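Local structure of isomaltodextranase (5AWO) at residues Tyr124-Trp129 / Leu198-Leu203; Leu169-Val174 / Ser204-Gly209; Asp240-Leu245 / Asn260-Arg265. The protein hydrolyses (1->6)-alpha-D-glucosidic linkages in polysaccharides such as dextran, releasing successive isomaltose units from the non-reducing chain ends. All coordinates share one frame; numbering follows the deposited sequence.

Contact 1 (Tyr124-Trp129 / Leu198-Leu203)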
loop_
_atom_site.group_PDB
_atom_site.type_symbol
_atom_site.label_atom_id
_atom_site.label_comp_id
_atom_site.label_asym_id
_atom_site.label_seq_id
_atom_site.Cartn_x
_atom_site.Cartn_y
_atom_site.Cartn_z
ATOM N N TYR A 124 -15.043 -1.825 8.376
ATOM C CA TYR A 124 -14.031 -2.032 9.426
ATOM C C TYR A 124 -14.476 -3.197 10.304
ATOM O O TYR A 124 -15.504 -3.132 10.971
ATOM C CB TYR A 124 -13.906 -0.760 10.236
ATOM C CG TYR A 124 -13.029 -0.792 11.471
ATOM C CD1 TYR A 124 -13.451 -1.379 12.660
ATOM C CD2 TYR A 124 -11.794 -0.147 11.483
ATOM C CE1 TYR A 124 -12.663 -1.381 13.799
ATOM C CE2 TYR A 124 -11.035 -0.118 12.640
ATOM C CZ TYR A 124 -11.470 -0.728 13.783
ATOM O OH TYR A 124 -10.698 -0.720 14.943
ATOM N N TYR A 125 -13.760 -4.300 10.229
ATOM C CA TYR A 125 -13.931 -5.370 11.211
ATOM C C TYR A 125 -12.740 -6.300 11.178
ATOM O O TYR A 125 -12.080 -6.446 10.173
ATOM C CB TYR A 125 -15.242 -6.177 10.996
ATOM C CG TYR A 125 -15.811 -6.650 12.316
ATOM C CD1 TYR A 125 -16.465 -5.763 13.168
ATOM C CD2 TYR A 125 -15.719 -7.994 12.711
ATOM C CE1 TYR A 125 -16.950 -6.160 14.400
ATOM C CE2 TYR A 125 -16.188 -8.395 13.947
ATOM C CZ TYR A 125 -16.824 -7.489 14.779
ATOM O OH TYR A 125 -17.294 -7.918 16.001
ATOM N N ASN A 126 -12.508 -6.948 12.317
ATOM C CA ASN A 126 -11.456 -7.941 12.436
ATOM C C ASN A 126 -12.151 -9.287 12.603
ATOM O O ASN A 126 -12.850 -9.488 13.584
ATOM C CB ASN A 126 -10.541 -7.623 13.627
ATOM C CG ASN A 126 -9.347 -8.545 13.702
ATOM O OD1 ASN A 126 -9.463 -9.741 13.362
ATOM N ND2 ASN A 126 -8.183 -8.031 14.125
ATOM N N PRO A 127 -11.959 -10.205 11.638
ATOM C CA PRO A 127 -12.721 -11.467 11.692
ATOM C C PRO A 127 -12.220 -12.453 12.731
ATOM O O PRO A 127 -12.780 -13.567 12.822
ATOM C CB PRO A 127 -12.577 -12.005 10.294
ATOM C CG PRO A 127 -11.221 -11.520 9.867
ATOM C CD PRO A 127 -11.088 -10.150 10.464
ATOM N N LEU A 128 -11.219 -12.072 13.529
ATOM C CA LEU A 128 -10.863 -12.824 14.718
ATOM C C LEU A 128 -11.561 -12.332 15.978
ATOM O O LEU A 128 -11.311 -12.853 17.079
ATOM C CB LEU A 128 -9.342 -12.910 14.919
ATOM C CG LEU A 128 -8.849 -14.217 14.253
ATOM C CD1 LEU A 128 -8.804 -14.098 12.752
ATOM C CD2 LEU A 128 -7.481 -14.593 14.768
ATOM N N TRP A 129 -12.423 -11.331 15.851
ATOM C CA TRP A 129 -13.277 -10.922 16.941
ATOM C C TRP A 129 -14.479 -11.848 16.974
ATOM O O TRP A 129 -15.079 -12.132 15.914
ATOM C CB TRP A 129 -13.753 -9.463 16.834
ATOM C CG TRP A 129 -12.720 -8.440 17.224
ATOM C CD1 TRP A 129 -11.756 -8.569 18.161
ATOM C CD2 TRP A 129 -12.582 -7.133 16.677
ATOM N NE1 TRP A 129 -11.001 -7.400 18.231
ATOM C CE2 TRP A 129 -11.490 -6.516 17.319
ATOM C CE3 TRP A 129 -13.286 -6.416 15.709
ATOM C CZ2 TRP A 129 -11.087 -5.212 17.025
ATOM C CZ3 TRP A 129 -12.865 -5.135 15.387
ATOM C CH2 TRP A 129 -11.769 -4.543 16.046
ATOM N N LEU A 198 -11.968 -4.309 3.181
ATOM C CA LEU A 198 -12.108 -4.758 4.569
ATOM C C LEU A 198 -10.913 -4.256 5.384
ATOM O O LEU A 198 -9.763 -4.559 5.065
ATOM C CB LEU A 198 -12.226 -6.278 4.621
ATOM C CG LEU A 198 -12.406 -6.862 6.019
ATOM C CD1 LEU A 198 -13.722 -6.426 6.612
ATOM C CD2 LEU A 198 -12.279 -8.390 6.008
ATOM N N ARG A 199 -11.216 -3.488 6.422
ATOM C CA ARG A 199 -10.200 -2.797 7.238
ATOM C C ARG A 199 -10.089 -3.475 8.594
ATOM O O ARG A 199 -11.007 -3.414 9.396
ATOM C CB ARG A 199 -10.552 -1.311 7.367
ATOM C CG ARG A 199 -9.449 -0.462 7.991
ATOM C CD ARG A 199 -9.656 1.012 7.683
ATOM N NE ARG A 199 -8.615 1.901 8.205
ATOM C CZ ARG A 199 -7.496 2.176 7.590
ATOM N NH1 ARG A 199 -7.159 1.582 6.448
ATOM N NH2 ARG A 199 -6.667 3.050 8.159
ATOM N N ILE A 200 -8.933 -4.120 8.800
ATOM C CA ILE A 200 -8.749 -5.074 9.897
ATOM C C ILE A 200 -7.740 -4.475 10.883
ATOM O O ILE A 200 -6.546 -4.434 10.598
ATOM C CB ILE A 200 -8.208 -6.395 9.361
ATOM C CG1 ILE A 200 -9.150 -6.951 8.279
ATOM C CG2 ILE A 200 -7.999 -7.359 10.509
ATOM C CD1 ILE A 200 -8.658 -8.251 7.667
ATOM N N ASP A 201 -8.233 -4.068 12.063
ATOM C CA ASP A 201 -7.437 -3.310 13.028
ATOM C C ASP A 201 -7.077 -4.153 14.248
ATOM O O ASP A 201 -7.557 -5.278 14.404
ATOM C CB ASP A 201 -8.296 -2.096 13.448
ATOM C CG ASP A 201 -7.538 -0.948 14.144
ATOM O OD1 ASP A 201 -6.306 -1.012 14.326
ATOM O OD2 ASP A 201 -8.264 0.021 14.516
ATOM N N PHE A 202 -6.194 -3.608 15.098
ATOM C CA PHE A 202 -5.787 -4.240 16.360
ATOM C C PHE A 202 -5.063 -5.566 16.159
ATOM O O PHE A 202 -5.004 -6.416 17.054
ATOM C CB PHE A 202 -6.986 -4.346 17.319
ATOM C CG PHE A 202 -7.430 -2.995 17.832
ATOM C CD1 PHE A 202 -6.729 -2.372 18.848
ATOM C CD2 PHE A 202 -8.490 -2.339 17.270
ATOM C CE1 PHE A 202 -7.094 -1.130 19.307
ATOM C CE2 PHE A 202 -8.870 -1.079 17.717
ATOM C CZ PHE A 202 -8.163 -0.472 18.740
ATOM N N LEU A 203 -4.391 -5.655 15.019
ATOM C CA LEU A 203 -3.621 -6.850 14.700
ATOM C C LEU A 203 -2.541 -7.155 15.736
ATOM O O LEU A 203 -2.380 -8.295 16.178
ATOM C CB LEU A 203 -3.007 -6.694 13.310
ATOM C CG LEU A 203 -4.017 -6.798 12.181
ATOM C CD1 LEU A 203 -3.393 -6.307 10.884
ATOM C CD2 LEU A 203 -4.531 -8.225 12.046
#
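Strands 120-124 and 197-200 are neighbours in the parallel barrel of this GH27 (beta/alpha)8 enzyme, and 124-129 with 198-203 is the point where both run out at its C-terminal rim. Ladder pairing is fading here: Tyr124 is in register with Arg199, and the bond from Tyr125 N to Arg199 O is weak, bent to 126°. The tight part is buried beyond it. Ile200 CG2 lies 3.7 Å from Asn126 CG and also meets Pro127 CD, while helices 179-192 and 223-237 cover this apolar corner. Asn126, with CG anti to its own N, works at both ends of its amide: OD1 accepts from Leu128 N, an Asx turn that shapes the loop, and ND2 gives a bond of 2.8 Å to Asp201 O, nearly along the C=O axis. Trp129 rests one face on Asn126 CB and brings its CZ2 edge to Phe202 CD2 at 3.9 Å. The looser side belongs to Phe202, which is partly exposed, occupies the N-cap position right before the helix and has a bound acetate about 4 Å from its side chain. Between the two regions sits Asp201, probably the catalytic nucleophile. A tyrosine suits position 124 because its long ring, swung anti to N (chi1 173°), carries a hydroxyl to that carboxylate; the bond would favour the ionised form. Ring and carboxylate stand almost perpendicular, at 86°, and Tyr124 OH donates to the anti lone pair of Asp201 OD2 at 2.6 Å.

Contact 2 (Leu169-Val174 / Ser204-Gly209)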
loop_
_atom_site.group_PDB
_atom_site.type_symbol
_atom_site.label_atom_id
_atom_site.label_comp_id
_atom_site.label_asym_id
_atom_site.label_seq_id
_atom_site.Cartn_x
_atom_site.Cartn_y
_atom_site.Cartn_z
ATOM N N LEU A 169 -15.704 -8.271 23.325
ATOM C CA LEU A 169 -15.240 -9.022 22.177
ATOM C C LEU A 169 -14.187 -10.005 22.629
ATOM O O LEU A 169 -13.234 -9.628 23.336
ATOM C CB LEU A 169 -14.592 -8.077 21.133
ATOM C CG LEU A 169 -15.483 -6.989 20.529
ATOM C CD1 LEU A 169 -14.689 -5.960 19.738
ATOM C CD2 LEU A 169 -16.551 -7.607 19.660
ATOM N N TYR A 170 -14.341 -11.284 22.286
ATOM C CA TYR A 170 -13.273 -12.230 22.469
ATOM C C TYR A 170 -12.306 -12.186 21.312
ATOM O O TYR A 170 -12.711 -11.882 20.180
ATOM C CB TYR A 170 -13.813 -13.669 22.534
ATOM C CG TYR A 170 -14.560 -14.024 23.784
ATOM C CD1 TYR A 170 -15.932 -13.831 23.885
ATOM C CD2 TYR A 170 -13.896 -14.575 24.874
ATOM C CE1 TYR A 170 -16.618 -14.159 25.054
ATOM C CE2 TYR A 170 -14.579 -14.905 26.038
ATOM C CZ TYR A 170 -15.936 -14.699 26.110
ATOM O OH TYR A 170 -16.625 -15.028 27.269
ATOM N N TRP A 171 -11.054 -12.547 21.548
ATOM C CA TRP A 171 -10.197 -12.960 20.467
ATOM C C TRP A 171 -10.433 -14.450 20.204
ATOM O O TRP A 171 -10.461 -15.262 21.126
ATOM C CB TRP A 171 -8.723 -12.756 20.797
ATOM C CG TRP A 171 -8.216 -11.344 20.686
ATOM C CD1 TRP A 171 -7.573 -10.629 21.662
ATOM C CD2 TRP A 171 -8.219 -10.509 19.519
ATOM N NE1 TRP A 171 -7.221 -9.406 21.193
ATOM C CE2 TRP A 171 -7.592 -9.299 19.878
ATOM C CE3 TRP A 171 -8.687 -10.661 18.214
ATOM C CZ2 TRP A 171 -7.417 -8.239 18.972
ATOM C CZ3 TRP A 171 -8.514 -9.611 17.310
ATOM C CH2 TRP A 171 -7.896 -8.406 17.696
ATOM N N LEU A 172 -10.610 -14.789 18.940
ATOM C CA LEU A 172 -10.752 -16.172 18.496
ATOM C C LEU A 172 -9.554 -16.999 18.854
ATOM O O LEU A 172 -8.442 -16.539 18.744
ATOM C CB LEU A 172 -10.931 -16.169 16.972
ATOM C CG LEU A 172 -10.888 -17.535 16.271
ATOM C CD1 LEU A 172 -12.124 -18.294 16.659
ATOM C CD2 LEU A 172 -10.791 -17.351 14.767
ATOM N N ASP A 173 -9.790 -18.242 19.285
ATOM C CA ASP A 173 -8.728 -19.225 19.435
ATOM C C ASP A 173 -8.610 -20.038 18.155
ATOM O O ASP A 173 -9.419 -20.935 17.884
ATOM C CB ASP A 173 -8.997 -20.143 20.619
ATOM C CG ASP A 173 -7.887 -21.153 20.826
ATOM O OD1 ASP A 173 -6.908 -21.211 20.056
ATOM O OD2 ASP A 173 -8.025 -21.913 21.806
ATOM N N VAL A 174 -7.607 -19.715 17.347
ATOM C CA VAL A 174 -7.425 -20.359 16.041
ATOM C C VAL A 174 -7.067 -21.845 16.116
ATOM O O VAL A 174 -7.070 -22.530 15.082
ATOM C CB VAL A 174 -6.423 -19.606 15.120
ATOM C CG1 VAL A 174 -6.867 -18.172 14.907
ATOM C CG2 VAL A 174 -5.003 -19.666 15.665
ATOM N N SER A 204 -1.797 -6.133 16.120
ATOM C CA SER A 204 -0.691 -6.278 17.051
ATOM C C SER A 204 -1.189 -6.691 18.422
ATOM O O SER A 204 -0.539 -7.466 19.134
ATOM C CB SER A 204 0.113 -4.975 17.121
ATOM O OG SER A 204 -0.696 -3.830 17.419
ATOM N N TRP A 205 -2.369 -6.203 18.793
ATOM C CA TRP A 205 -2.959 -6.606 20.075
ATOM C C TRP A 205 -3.333 -8.093 20.096
ATOM O O TRP A 205 -3.066 -8.772 21.095
ATOM C CB TRP A 205 -4.154 -5.741 20.426
ATOM C CG TRP A 205 -3.844 -4.299 20.721
ATOM C CD1 TRP A 205 -2.757 -3.579 20.322
ATOM C CD2 TRP A 205 -4.656 -3.401 21.502
ATOM N NE1 TRP A 205 -2.849 -2.292 20.803
ATOM C CE2 TRP A 205 -4.001 -2.152 21.522
ATOM C CE3 TRP A 205 -5.867 -3.534 22.191
ATOM C CZ2 TRP A 205 -4.520 -1.043 22.203
ATOM C CZ3 TRP A 205 -6.381 -2.433 22.874
ATOM C CH2 TRP A 205 -5.706 -1.203 22.875
ATOM N N TYR A 206 -3.902 -8.599 19.011
ATOM C CA TYR A 206 -4.040 -10.074 18.853
ATOM C C TYR A 206 -2.682 -10.790 18.947
ATOM O O TYR A 206 -2.522 -11.750 19.704
ATOM C CB TYR A 206 -4.718 -10.416 17.521
ATOM C CG TYR A 206 -4.702 -11.901 17.255
ATOM C CD1 TYR A 206 -5.651 -12.731 17.845
ATOM C CD2 TYR A 206 -3.740 -12.478 16.447
ATOM C CE1 TYR A 206 -5.618 -14.094 17.636
ATOM C CE2 TYR A 206 -3.703 -13.842 16.243
ATOM C CZ TYR A 206 -4.649 -14.643 16.847
ATOM O OH TYR A 206 -4.565 -16.012 16.602
ATOM N N GLU A 207 -1.711 -10.338 18.179
ATOM C CA GLU A 207 -0.445 -11.078 18.021
ATOM C C GLU A 207 0.325 -11.256 19.327
ATOM O O GLU A 207 0.673 -12.406 19.696
ATOM C CB GLU A 207 0.444 -10.415 16.966
ATOM C CG GLU A 207 1.749 -11.175 16.725
ATOM C CD GLU A 207 2.577 -10.701 15.558
ATOM O OE1 GLU A 207 2.384 -9.563 15.063
ATOM O OE2 GLU A 207 3.468 -11.493 15.139
ATOM N N ASP A 208 0.619 -10.157 20.012
ATOM C CA ASP A 208 1.373 -10.300 21.269
ATOM C C ASP A 208 0.767 -9.596 22.484
ATOM O O ASP A 208 1.361 -9.597 23.549
ATOM C CB ASP A 208 2.862 -9.974 21.064
ATOM C CG ASP A 208 3.115 -8.522 20.893
ATOM O OD1 ASP A 208 2.134 -7.760 20.905
ATOM O OD2 ASP A 208 4.306 -8.175 20.738
ATOM N N GLY A 209 -0.447 -9.081 22.367
ATOM C CA GLY A 209 -1.112 -8.482 23.496
ATOM C C GLY A 209 -0.450 -7.253 24.102
ATOM O O GLY A 209 -0.759 -6.913 25.263
HETATM O O HOH W 1 -5.962 -17.485 18.294
#
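Strand 169-172 and helix 204-208 pass each other at 58°, their segment axes 10.1 Å apart at closest, with the backbones nearest at Trp171 and Tyr206, whose CA atoms are 7.0 Å apart. So wide a gap needs large side chains to fill it, and Trp171, whose CB is directed toward the helix, carries the contact together with Tyr206, which gives the larger share. Tyr206 CB sits over the six-membered ring of Trp171, 3.6 Å from its centroid and only 7° off the normal, a well-centred CH-pi contact. From there the phenol, with CG anti to its backbone N (chi1 172°), stands up from the indole, so that CD1 at its edge comes 3.7 Å from Trp171 CE3. The two rings make a T-shaped pair, the Tyr206 edge toward the Trp171 face. Trp171 CZ2 reaches on to the helix backbone, close to Tyr206 N, while Trp205 adds its CB and carbonyl O at the margin, since its ring leads away and its NE1 bonds to Asp211. Both partners belong to excursions of the (beta/alpha)8 barrel: strand 169-172 pairs antiparallel with strand 129-131 between barrel strand 120-124 and helix 179-192, and the short helix follows barrel strand 197-200 before helix 223-237. Tyr206 also serves the polar side. Its OH lies against the CG1 methyl of the branched Val174, which fits beside the phenol tip, and is 2.6 Å from a water lying in the plane of the ring. That water donates to Leu172 O at 2.7 Å and accepts from Val174 N at 2.9 Å, so one water bridges the Leu172-Val174 backbone to the Tyr206 hydroxyl.

Contact 3 (Asp240-Leu245 / Asn260-Arg265)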
loop_
_atom_site.group_PDB
_atom_site.type_symbol
_atom_site.label_atom_id
_atom_site.label_comp_id
_atom_site.label_asym_id
_atom_site.label_seq_id
_atom_site.Cartn_x
_atom_site.Cartn_y
_atom_site.Cartn_z
ATOM N N ASP A 240 -11.420 -10.297 -4.920
ATOM C CA ASP A 240 -12.584 -9.442 -5.000
ATOM C C ASP A 240 -12.613 -8.359 -3.931
ATOM O O ASP A 240 -13.244 -7.333 -4.117
ATOM C CB ASP A 240 -13.892 -10.262 -4.975
ATOM C CG ASP A 240 -14.159 -10.969 -6.312
ATOM O OD1 ASP A 240 -13.209 -11.272 -7.012
ATOM O OD2 ASP A 240 -15.316 -11.210 -6.661
ATOM N N MET A 241 -11.944 -8.612 -2.809
ATOM C CA MET A 241 -11.994 -7.713 -1.653
ATOM C C MET A 241 -10.584 -7.408 -1.188
ATOM O O MET A 241 -9.739 -8.274 -1.013
ATOM C CB MET A 241 -12.792 -8.335 -0.513
ATOM C CG MET A 241 -13.094 -7.317 0.598
ATOM S SD MET A 241 -14.341 -7.926 1.768
ATOM C CE MET A 241 -13.306 -9.219 2.474
ATOM N N GLU A 242 -10.331 -6.102 -1.035
ATOM C CA GLU A 242 -9.026 -5.589 -0.640
ATOM C C GLU A 242 -8.816 -5.712 0.867
ATOM O O GLU A 242 -9.704 -5.407 1.653
ATOM C CB GLU A 242 -8.917 -4.117 -1.092
ATOM C CG GLU A 242 -7.500 -3.541 -1.026
ATOM C CD GLU A 242 -7.337 -2.267 -1.845
ATOM O OE1 GLU A 242 -8.301 -1.482 -1.959
ATOM O OE2 GLU A 242 -6.212 -2.096 -2.368
ATOM N N VAL A 243 -7.627 -6.165 1.246
ATOM C CA VAL A 243 -7.309 -6.466 2.640
ATOM C C VAL A 243 -6.410 -5.351 3.200
ATOM O O VAL A 243 -5.232 -5.259 2.826
ATOM C CB VAL A 243 -6.614 -7.851 2.746
ATOM C CG1 VAL A 243 -6.152 -8.157 4.162
ATOM C CG2 VAL A 243 -7.534 -8.984 2.245
ATOM N N SER A 244 -6.990 -4.534 4.078
ATOM C CA SER A 244 -6.278 -3.448 4.779
ATOM C C SER A 244 -5.921 -3.870 6.185
ATOM O O SER A 244 -6.785 -4.257 6.978
ATOM C CB SER A 244 -7.159 -2.202 4.800
ATOM O OG SER A 244 -6.755 -1.292 5.794
ATOM N N LEU A 245 -4.620 -3.835 6.475
ATOM C CA LEU A 245 -4.109 -4.258 7.767
ATOM C C LEU A 245 -3.725 -3.028 8.597
ATOM O O LEU A 245 -2.928 -2.184 8.173
ATOM C CB LEU A 245 -2.909 -5.179 7.555
ATOM C CG LEU A 245 -3.187 -6.456 6.730
ATOM C CD1 LEU A 245 -1.890 -7.237 6.558
ATOM C CD2 LEU A 245 -4.288 -7.308 7.309
ATOM N N ASN A 260 0.168 -11.593 3.073
ATOM C CA ASN A 260 -1.254 -11.800 3.250
ATOM C C ASN A 260 -2.187 -10.604 3.112
ATOM O O ASN A 260 -3.398 -10.769 3.160
ATOM C CB ASN A 260 -1.482 -12.439 4.617
ATOM C CG ASN A 260 -0.841 -13.801 4.719
ATOM O OD1 ASN A 260 0.149 -14.007 5.457
ATOM N ND2 ASN A 260 -1.361 -14.706 3.951
ATOM N N GLY A 261 -1.629 -9.412 2.867
ATOM C CA GLY A 261 -2.408 -8.200 2.795
ATOM C C GLY A 261 -2.175 -7.366 1.566
ATOM O O GLY A 261 -1.237 -7.627 0.802
ATOM N N ASP A 262 -3.030 -6.362 1.398
ATOM C CA ASP A 262 -2.869 -5.352 0.331
ATOM C C ASP A 262 -2.329 -4.020 0.857
ATOM O O ASP A 262 -1.494 -3.428 0.195
ATOM C CB ASP A 262 -4.182 -5.152 -0.422
ATOM C CG ASP A 262 -4.677 -6.425 -1.080
ATOM O OD1 ASP A 262 -3.846 -7.070 -1.756
ATOM O OD2 ASP A 262 -5.872 -6.704 -0.935
ATOM N N LEU A 263 -2.837 -3.578 2.010
ATOM C CA LEU A 263 -2.438 -2.287 2.598
ATOM C C LEU A 263 -1.922 -2.534 3.993
ATOM O O LEU A 263 -2.450 -3.389 4.712
ATOM C CB LEU A 263 -3.637 -1.343 2.732
ATOM C CG LEU A 263 -4.021 -0.490 1.523
ATOM C CD1 LEU A 263 -4.558 -1.298 0.338
ATOM C CD2 LEU A 263 -5.044 0.549 1.968
ATOM N N VAL A 264 -0.891 -1.763 4.386
ATOM C CA VAL A 264 -0.440 -1.704 5.775
ATOM C C VAL A 264 -0.352 -0.263 6.275
ATOM O O VAL A 264 0.207 0.613 5.606
ATOM C CB VAL A 264 0.927 -2.365 6.014
ATOM C CG1 VAL A 264 0.777 -3.880 5.936
ATOM C CG2 VAL A 264 1.997 -1.829 5.055
ATOM N N ARG A 265 -0.925 -0.009 7.448
ATOM C CA ARG A 265 -0.695 1.306 8.091
ATOM C C ARG A 265 0.769 1.510 8.420
ATOM O O ARG A 265 1.398 0.629 9.005
ATOM C CB ARG A 265 -1.544 1.443 9.350
ATOM C CG ARG A 265 -2.944 1.969 9.096
ATOM C CD ARG A 265 -2.999 3.511 9.020
ATOM N NE ARG A 265 -2.563 4.033 10.314
ATOM C CZ ARG A 265 -3.275 3.950 11.440
ATOM N NH1 ARG A 265 -4.535 3.545 11.414
ATOM N NH2 ARG A 265 -2.708 4.243 12.605
#
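Backbone hydrogen bonds dominate this pairing of adjacent strands in the parallel (beta/alpha)8 barrel, where Ser244 pairs with Leu263 on one face and Leu245 with Val264 on the other. Leu245 N donates to Leu263 O at 2.8 Å, and Arg265 N to Leu245 O at 3.0 Å, nearly along the C=O axis. Val243 O is gripped twice, by Leu263 N and Asp262 N. A side chain prolongs the ladder: Asp262, probably the proton donor, offers the anti lone pair of OD2 to Val243 N at 2.9 Å, nearly straight (169°). Arg27 and Ser29 hold its OD1. Glu242 OE2 stands 4.8 Å from Asp262 OD2, a like charge that might raise the pKa of either acid, whereas Arg27 would counter it. The apolar pair is Leu245 CB with Val264 CG1, 4.2 Å apart. Leu245 CD1 packs 3.9 Å from Gly261 CA, where glycine suits because the methyl occupies the place of a CB. Leu263 CD1 makes a close van der Waals contact with Glu242 OE2 at 3.3 Å. Helix 251-260 links the strands in a beta-alpha-beta crossover, strands 197-200 and 312-314 extend the sheet beyond 242-245 and 263-265, and helix 223-237 packs against Val243.

Contacts 1 and 3 lie in one sheet, centres 11 Å apart: Ile200 N to Ser244 O (2.8 Å) and Ser244 N to Leu198 O (2.9 Å) probably join their strands. Contact 2, also 11 Å from contact 1, continues it outward, since the helix bearing Tyr206 directly follows the strand bearing Asp201, and Trp171 stacks on Trp129. Contacts 2 and 3 do not touch. Asp201 marks the active-site end of the barrel; the side chains of Arg265 and Asp201 are about 6 Å apart. Asp262, the probable proton donor, has its OD2 16.3 Å from Asp201 OD1, too far for the two carboxylates to face one glycosidic bond in this model.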